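Local atomic coordinates of glycerol Dehydrogenase (Unidentified, PDB entry 5XN8), a protein that probably catalyses the NAD-dependent oxidation of glycerol to dihydroxyacetone, as a member of the iron-containing alcohol dehydrogenase family. Residues S31-A36 with R74-I79; C68-I73 with F137-I142. All coordinates share one frame; numbering follows the deposited sequence.

Contact 1 (S31-A36 with R74-I79); sequences SFFVIA and RRLIAI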
loop_
_atom_site.group_PDB
_atom_site.type_symbol
_atom_site.label_atom_id
_atom_site.label_comp_id
_atom_site.label_asym_id
_atom_site.label_seq_id
_atom_site.Cartn_x
_atom_site.Cartn_y
_atom_site.Cartn_z
ATOM N N SER A 31 -0.941 -39.233 -45.183
ATOM C CA SER A 31 -0.510 -38.358 -46.278
ATOM C C SER A 31 -1.174 -36.986 -46.216
ATOM O O SER A 31 -2.285 -36.849 -45.700
ATOM C CB SER A 31 -0.770 -39.027 -47.639
ATOM O OG SER A 31 -2.154 -39.172 -47.887
ATOM N N PHE A 32 -0.489 -35.987 -46.766
ATOM C CA PHE A 32 -0.922 -34.594 -46.692
ATOM C C PHE A 32 -0.838 -33.847 -48.020
ATOM O O PHE A 32 0.125 -33.985 -48.768
ATOM C CB PHE A 32 -0.105 -33.853 -45.625
ATOM C CG PHE A 32 -0.633 -34.040 -44.234
ATOM C CD1 PHE A 32 -1.653 -33.232 -43.755
ATOM C CD2 PHE A 32 -0.139 -35.051 -43.417
ATOM C CE1 PHE A 32 -2.159 -33.418 -42.471
ATOM C CE2 PHE A 32 -0.638 -35.240 -42.140
ATOM C CZ PHE A 32 -1.653 -34.424 -41.665
ATOM N N PHE A 33 -1.865 -33.047 -48.279
ATOM C CA PHE A 33 -1.940 -32.145 -49.413
ATOM C C PHE A 33 -1.482 -30.761 -48.935
ATOM O O PHE A 33 -2.187 -30.101 -48.178
ATOM C CB PHE A 33 -3.385 -32.112 -49.904
ATOM C CG PHE A 33 -3.622 -31.223 -51.084
ATOM C CD1 PHE A 33 -3.311 -31.654 -52.364
ATOM C CD2 PHE A 33 -4.205 -29.969 -50.923
ATOM C CE1 PHE A 33 -3.551 -30.846 -53.463
ATOM C CE2 PHE A 33 -4.453 -29.156 -52.015
ATOM C CZ PHE A 33 -4.123 -29.596 -53.288
ATOM N N VAL A 34 -0.301 -30.338 -49.367
ATOM C CA VAL A 34 0.342 -29.120 -48.876
ATOM C C VAL A 34 0.136 -27.965 -49.862
ATOM O O VAL A 34 0.428 -28.123 -51.036
ATOM C CB VAL A 34 1.862 -29.349 -48.679
ATOM C CG1 VAL A 34 2.495 -28.205 -47.893
ATOM C CG2 VAL A 34 2.123 -30.683 -47.999
ATOM N N ILE A 35 -0.358 -26.818 -49.390
ATOM C CA ILE A 35 -0.532 -25.629 -50.258
ATOM C C ILE A 35 0.190 -24.378 -49.755
ATOM O O ILE A 35 0.277 -24.131 -48.543
ATOM C CB ILE A 35 -2.022 -25.295 -50.531
ATOM C CG1 ILE A 35 -2.742 -24.788 -49.274
ATOM C CG2 ILE A 35 -2.739 -26.519 -51.085
ATOM C CD1 ILE A 35 -4.157 -24.318 -49.543
ATOM N N ALA A 36 0.685 -23.591 -50.710
ATOM C CA ALA A 36 1.371 -22.328 -50.456
ATOM C C ALA A 36 1.524 -21.534 -51.762
ATOM O O ALA A 36 1.539 -22.118 -52.849
ATOM C CB ALA A 36 2.739 -22.595 -49.851
ATOM N N ARG A 74 -12.429 -25.095 -54.942
ATOM C CA ARG A 74 -12.887 -26.190 -55.807
ATOM C C ARG A 74 -11.806 -26.677 -56.776
ATOM O O ARG A 74 -11.776 -27.866 -57.097
ATOM C CB ARG A 74 -14.159 -25.791 -56.585
ATOM C CG ARG A 74 -15.478 -25.784 -55.802
ATOM C CD ARG A 74 -15.399 -25.540 -54.318
ATOM N NE ARG A 74 -16.731 -25.646 -53.706
ATOM C CZ ARG A 74 -17.178 -24.937 -52.670
ATOM N NH1 ARG A 74 -16.424 -24.014 -52.068
ATOM N NH2 ARG A 74 -18.421 -25.147 -52.235
ATOM N N ARG A 75 -10.934 -25.773 -57.228
ATOM C CA ARG A 75 -9.810 -26.147 -58.096
ATOM C C ARG A 75 -8.813 -27.045 -57.358
ATOM O O ARG A 75 -8.368 -28.053 -57.898
ATOM C CB ARG A 75 -9.100 -24.894 -58.640
ATOM C CG ARG A 75 -8.098 -25.155 -59.769
ATOM C CD ARG A 75 -7.302 -23.903 -60.126
ATOM N NE ARG A 75 -6.400 -23.486 -59.044
ATOM C CZ ARG A 75 -5.217 -24.039 -58.749
ATOM N NH1 ARG A 75 -4.723 -25.052 -59.465
ATOM N NH2 ARG A 75 -4.501 -23.557 -57.732
ATOM N N LEU A 76 -8.478 -26.669 -56.124
ATOM C CA LEU A 76 -7.510 -27.415 -55.301
ATOM C C LEU A 76 -8.082 -28.730 -54.765
ATOM O O LEU A 76 -7.355 -29.725 -54.672
ATOM C CB LEU A 76 -7.006 -26.556 -54.138
ATOM C CG LEU A 76 -6.027 -25.425 -54.478
ATOM C CD1 LEU A 76 -5.871 -24.490 -53.293
ATOM C CD2 LEU A 76 -4.678 -25.955 -54.952
ATOM N N ILE A 77 -9.366 -28.727 -54.404
ATOM C CA ILE A 77 -10.069 -29.962 -54.031
ATOM C C ILE A 77 -9.977 -31.010 -55.136
ATOM O O ILE A 77 -9.659 -32.167 -54.859
ATOM C CB ILE A 77 -11.549 -29.687 -53.646
ATOM C CG1 ILE A 77 -11.600 -29.040 -52.254
ATOM C CG2 ILE A 77 -12.374 -30.975 -53.626
ATOM C CD1 ILE A 77 -12.912 -28.366 -51.919
ATOM N N ALA A 78 -10.244 -30.596 -56.379
ATOM C CA ALA A 78 -10.165 -31.487 -57.541
ATOM C C ALA A 78 -8.794 -32.145 -57.680
ATOM O O ALA A 78 -8.714 -33.327 -57.998
ATOM C CB ALA A 78 -10.523 -30.736 -58.819
ATOM N N ILE A 79 -7.727 -31.391 -57.426
ATOM C CA ILE A 79 -6.358 -31.934 -57.465
ATOM C C ILE A 79 -6.108 -32.837 -56.255
ATOM O O ILE A 79 -5.454 -33.871 -56.376
ATOM C CB ILE A 79 -5.263 -30.831 -57.519
ATOM C CG1 ILE A 79 -5.464 -29.892 -58.716
ATOM C CG2 ILE A 79 -3.879 -31.468 -57.622
ATOM C CD1 ILE A 79 -4.622 -28.627 -58.673
#
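Phe33 and Ile35 of strand 31-36 meet Leu76 and Ile79 of the helix that carries 74-79, and the two segments are joined by apolar packing, with no hydrogen bond between them. The benzyl group of Phe33 is stretched out from the strand because CG stands anti to the backbone N (chi1 -180°), which carries the far end of the ring to the helix. There CZ touches Leu76 CD2 at 4.0 Å, the two side chains crossing nearly at right angles. Ile79 comes to the rim of the same ring, near its plane, with its short CG2 branch at 4.2 Å from Phe33 CE1. The other methyl of Leu76 is used differently: CD1 meets Ile35 CD1 at 4.1 Å, so the forked leucine has a methyl for each strand residue.

This is the packing of a Rossmann-like alpha/beta domain, in which helix 70-83 lies against a parallel sheet. The axes of 31-36 and 74-79 run roughly antiparallel, at 147°, and stay 10.5 Å apart at their closest, a gap that the long, flat Phe33 is suited to span. Helix 94-107 closes the layer beside them: Ile103 touches Leu76, and Thr96 touches Ile35.

Polar atoms enter from the backbone and the margins. Phe33 CZ lies 3.5 Å from Leu76 O, a carbon-to-carbonyl contact approached obliquely to the ring. Backbone hydrogen bonds from Phe33 to Gly87 and Val89 of the adjacent parallel strand 87-92 hold it in the sheet, while its CB points toward the helix. Arg75 forms a salt bridge from NH2 to Glu72 OE2 and also donates to Arg63 O.

Contact 2 (C68-I73 with F137-I142); sequences CSHVEI and FEEYLI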
loop_
_atom_site.group_PDB
_atom_site.type_symbol
_atom_site.label_atom_id
_atom_site.label_comp_id
_atom_site.label_asym_id
_atom_site.label_seq_id
_atom_site.Cartn_x
_atom_site.Cartn_y
_atom_site.Cartn_z
ATOM N N CYS A 68 -8.496 -16.542 -51.421
ATOM C CA CYS A 68 -9.369 -17.532 -50.773
ATOM C C CYS A 68 -10.787 -17.412 -51.331
ATOM O O CYS A 68 -11.668 -16.826 -50.707
ATOM C CB CYS A 68 -9.354 -17.354 -49.251
ATOM S SG CYS A 68 -10.330 -18.571 -48.317
ATOM N N SER A 69 -10.988 -17.968 -52.523
ATOM C CA SER A 69 -12.268 -17.915 -53.220
ATOM C C SER A 69 -12.858 -19.298 -53.363
ATOM O O SER A 69 -12.136 -20.289 -53.284
ATOM C CB SER A 69 -12.083 -17.281 -54.601
ATOM O OG SER A 69 -11.082 -17.946 -55.338
ATOM N N HIS A 70 -14.170 -19.363 -53.562
ATOM C CA HIS A 70 -14.861 -20.633 -53.815
ATOM C C HIS A 70 -14.291 -21.356 -55.034
ATOM O O HIS A 70 -14.130 -22.573 -55.007
ATOM C CB HIS A 70 -16.371 -20.412 -54.008
ATOM C CG HIS A 70 -17.121 -20.208 -52.727
ATOM N ND1 HIS A 70 -17.371 -21.234 -51.845
ATOM C CD2 HIS A 70 -17.685 -19.103 -52.184
ATOM C CE1 HIS A 70 -18.058 -20.772 -50.814
ATOM N NE2 HIS A 70 -18.248 -19.476 -50.988
ATOM N N VAL A 71 -13.969 -20.596 -56.086
ATOM C CA VAL A 71 -13.363 -21.144 -57.307
ATOM C C VAL A 71 -12.012 -21.797 -56.999
ATOM O O VAL A 71 -11.738 -22.906 -57.468
ATOM C CB VAL A 71 -13.181 -20.057 -58.403
ATOM C CG1 VAL A 71 -12.351 -20.573 -59.583
ATOM C CG2 VAL A 71 -14.538 -19.552 -58.885
ATOM N N GLU A 72 -11.179 -21.105 -56.222
ATOM C CA GLU A 72 -9.852 -21.604 -55.874
ATOM C C GLU A 72 -9.936 -22.861 -55.007
ATOM O O GLU A 72 -9.187 -23.809 -55.229
ATOM C CB GLU A 72 -9.036 -20.506 -55.167
ATOM C CG GLU A 72 -7.573 -20.849 -54.875
ATOM C CD GLU A 72 -6.723 -21.080 -56.118
ATOM O OE1 GLU A 72 -7.135 -20.706 -57.236
ATOM O OE2 GLU A 72 -5.615 -21.633 -55.976
ATOM N N ILE A 73 -10.852 -22.865 -54.039
ATOM C CA ILE A 73 -11.113 -24.040 -53.180
ATOM C C ILE A 73 -11.460 -25.259 -54.032
ATOM O O ILE A 73 -10.842 -26.316 -53.872
ATOM C CB ILE A 73 -12.253 -23.762 -52.153
ATOM C CG1 ILE A 73 -11.794 -22.747 -51.095
ATOM C CG2 ILE A 73 -12.732 -25.032 -51.457
ATOM C CD1 ILE A 73 -12.944 -22.006 -50.456
ATOM N N PHE A 137 -14.690 -8.930 -50.681
ATOM C CA PHE A 137 -15.273 -9.807 -49.664
ATOM C C PHE A 137 -16.624 -10.356 -50.124
ATOM O O PHE A 137 -17.428 -9.616 -50.688
ATOM C CB PHE A 137 -15.430 -9.045 -48.332
ATOM C CG PHE A 137 -16.290 -9.748 -47.316
ATOM C CD1 PHE A 137 -15.755 -10.737 -46.494
ATOM C CD2 PHE A 137 -17.637 -9.421 -47.175
ATOM C CE1 PHE A 137 -16.552 -11.384 -45.553
ATOM C CE2 PHE A 137 -18.434 -10.069 -46.238
ATOM C CZ PHE A 137 -17.891 -11.051 -45.430
ATOM N N GLU A 138 -16.856 -11.644 -49.865
ATOM C CA GLU A 138 -18.098 -12.335 -50.239
ATOM C C GLU A 138 -18.895 -12.789 -49.008
ATOM O O GLU A 138 -20.055 -12.401 -48.841
ATOM C CB GLU A 138 -17.772 -13.535 -51.134
ATOM C CG GLU A 138 -18.971 -14.128 -51.855
ATOM C CD GLU A 138 -18.616 -15.346 -52.690
ATOM O OE1 GLU A 138 -17.483 -15.435 -53.208
ATOM O OE2 GLU A 138 -19.481 -16.236 -52.821
ATOM N N GLU A 139 -18.276 -13.612 -48.159
ATOM C CA GLU A 139 -18.946 -14.170 -46.978
ATOM C C GLU A 139 -17.949 -14.722 -45.952
ATOM O O GLU A 139 -16.737 -14.701 -46.182
ATOM C CB GLU A 139 -19.931 -15.275 -47.404
ATOM C CG GLU A 139 -19.310 -16.391 -48.233
ATOM C CD GLU A 139 -20.277 -17.516 -48.567
ATOM O OE1 GLU A 139 -21.011 -17.967 -47.663
ATOM O OE2 GLU A 139 -20.305 -17.956 -49.739
ATOM N N TYR A 140 -18.482 -15.189 -44.819
ATOM C CA TYR A 140 -17.729 -15.939 -43.816
ATOM C C TYR A 140 -18.220 -17.383 -43.782
ATOM O O TYR A 140 -19.427 -17.622 -43.709
ATOM C CB TYR A 140 -17.953 -15.356 -42.420
ATOM C CG TYR A 140 -17.332 -14.005 -42.147
ATOM C CD1 TYR A 140 -15.951 -13.815 -42.240
ATOM C CD2 TYR A 140 -18.122 -12.926 -41.742
ATOM C CE1 TYR A 140 -15.375 -12.578 -41.962
ATOM C CE2 TYR A 140 -17.557 -11.689 -41.463
ATOM C CZ TYR A 140 -16.189 -11.520 -41.570
ATOM O OH TYR A 140 -15.652 -10.287 -41.278
ATOM N N LEU A 141 -17.289 -18.336 -43.816
ATOM C CA LEU A 141 -17.601 -19.736 -43.533
ATOM C C LEU A 141 -17.108 -20.081 -42.125
ATOM O O LEU A 141 -15.901 -20.135 -41.869
ATOM C CB LEU A 141 -16.956 -20.671 -44.563
ATOM C CG LEU A 141 -17.471 -20.547 -46.004
ATOM C CD1 LEU A 141 -16.771 -21.582 -46.868
ATOM C CD2 LEU A 141 -18.986 -20.660 -46.112
ATOM N N ILE A 142 -18.058 -20.293 -41.223
ATOM C CA ILE A 142 -17.784 -20.719 -39.857
ATOM C C ILE A 142 -17.917 -22.238 -39.848
ATOM O O ILE A 142 -18.943 -22.762 -40.260
ATOM C CB ILE A 142 -18.790 -20.110 -38.854
ATOM C CG1 ILE A 142 -18.860 -18.583 -38.995
ATOM C CG2 ILE A 142 -18.445 -20.523 -37.424
ATOM C CD1 ILE A 142 -20.173 -17.996 -38.507
#
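His70 and Glu139 are brought together by their first torsions: CG of His70 lies beside its own backbone N, anti to the carbonyl carbon, whereas CG of Glu139 sits between backbone N and carbonyl carbon (chi1 55°), with the rest of its chain extended. The result is a His-carboxylate hydrogen bond joining the first turn of helix 70-83 to the two-stranded antiparallel hairpin of 127-131 and 137-142. Glu138 and Glu139 form a classic beta bulge opposite Ile130, and both carboxylates reach the edge of the one imidazole.

The bond runs from His70 NE2 to Glu139 OE2 over 2.8 Å, with an N-H...O angle of 152°. NE2 stands above the carboxylate plane, 50° out of it, and OE2 is slightly tilted from the plane of the imidazole. The Glu138 carboxylate lies near the ring too, its OE2 3.4 Å from His70 CD2. A histidine suits this partly exposed place, offering NE2-H to Glu139 and the neighbouring CD2 to Glu138, with CE1 for Leu141.

The helix start is secured separately. Ser69 is the N-cap, its OG accepting from Glu72 N at 3.3 Å, and it also hydrogen-bonds Glu133 in the turn of the hairpin. Leu141, which also touches Tyr106 of helix 94-107, supplies the apolar side of the contact: its CD1 lies 4.2 Å from His70 CE1, oblique to the ring.

How the contacts relate
Helix 70-83 serves both contacts, its first turn in contact 2 and its next turns in contact 1, and the two centres lie about 15 Å apart. Contact 1 is the buried one: it fixes the helix to the parallel sheet with hydrocarbon side chains and has no hydrogen bond between its segments. Contact 2 lies at the surface, where the same helix meets the small hairpin through a histidine and two glutamates, with one leucine as the apolar element. Helix 94-107 borders both. Positions probably used for NAD(+) lie, side chain to side chain, about 9 Å from Ile35 (Asp37, Lys95), about 6 Å from Glu138 (Tyr131) and about 7 Å from Leu141 (Leu127).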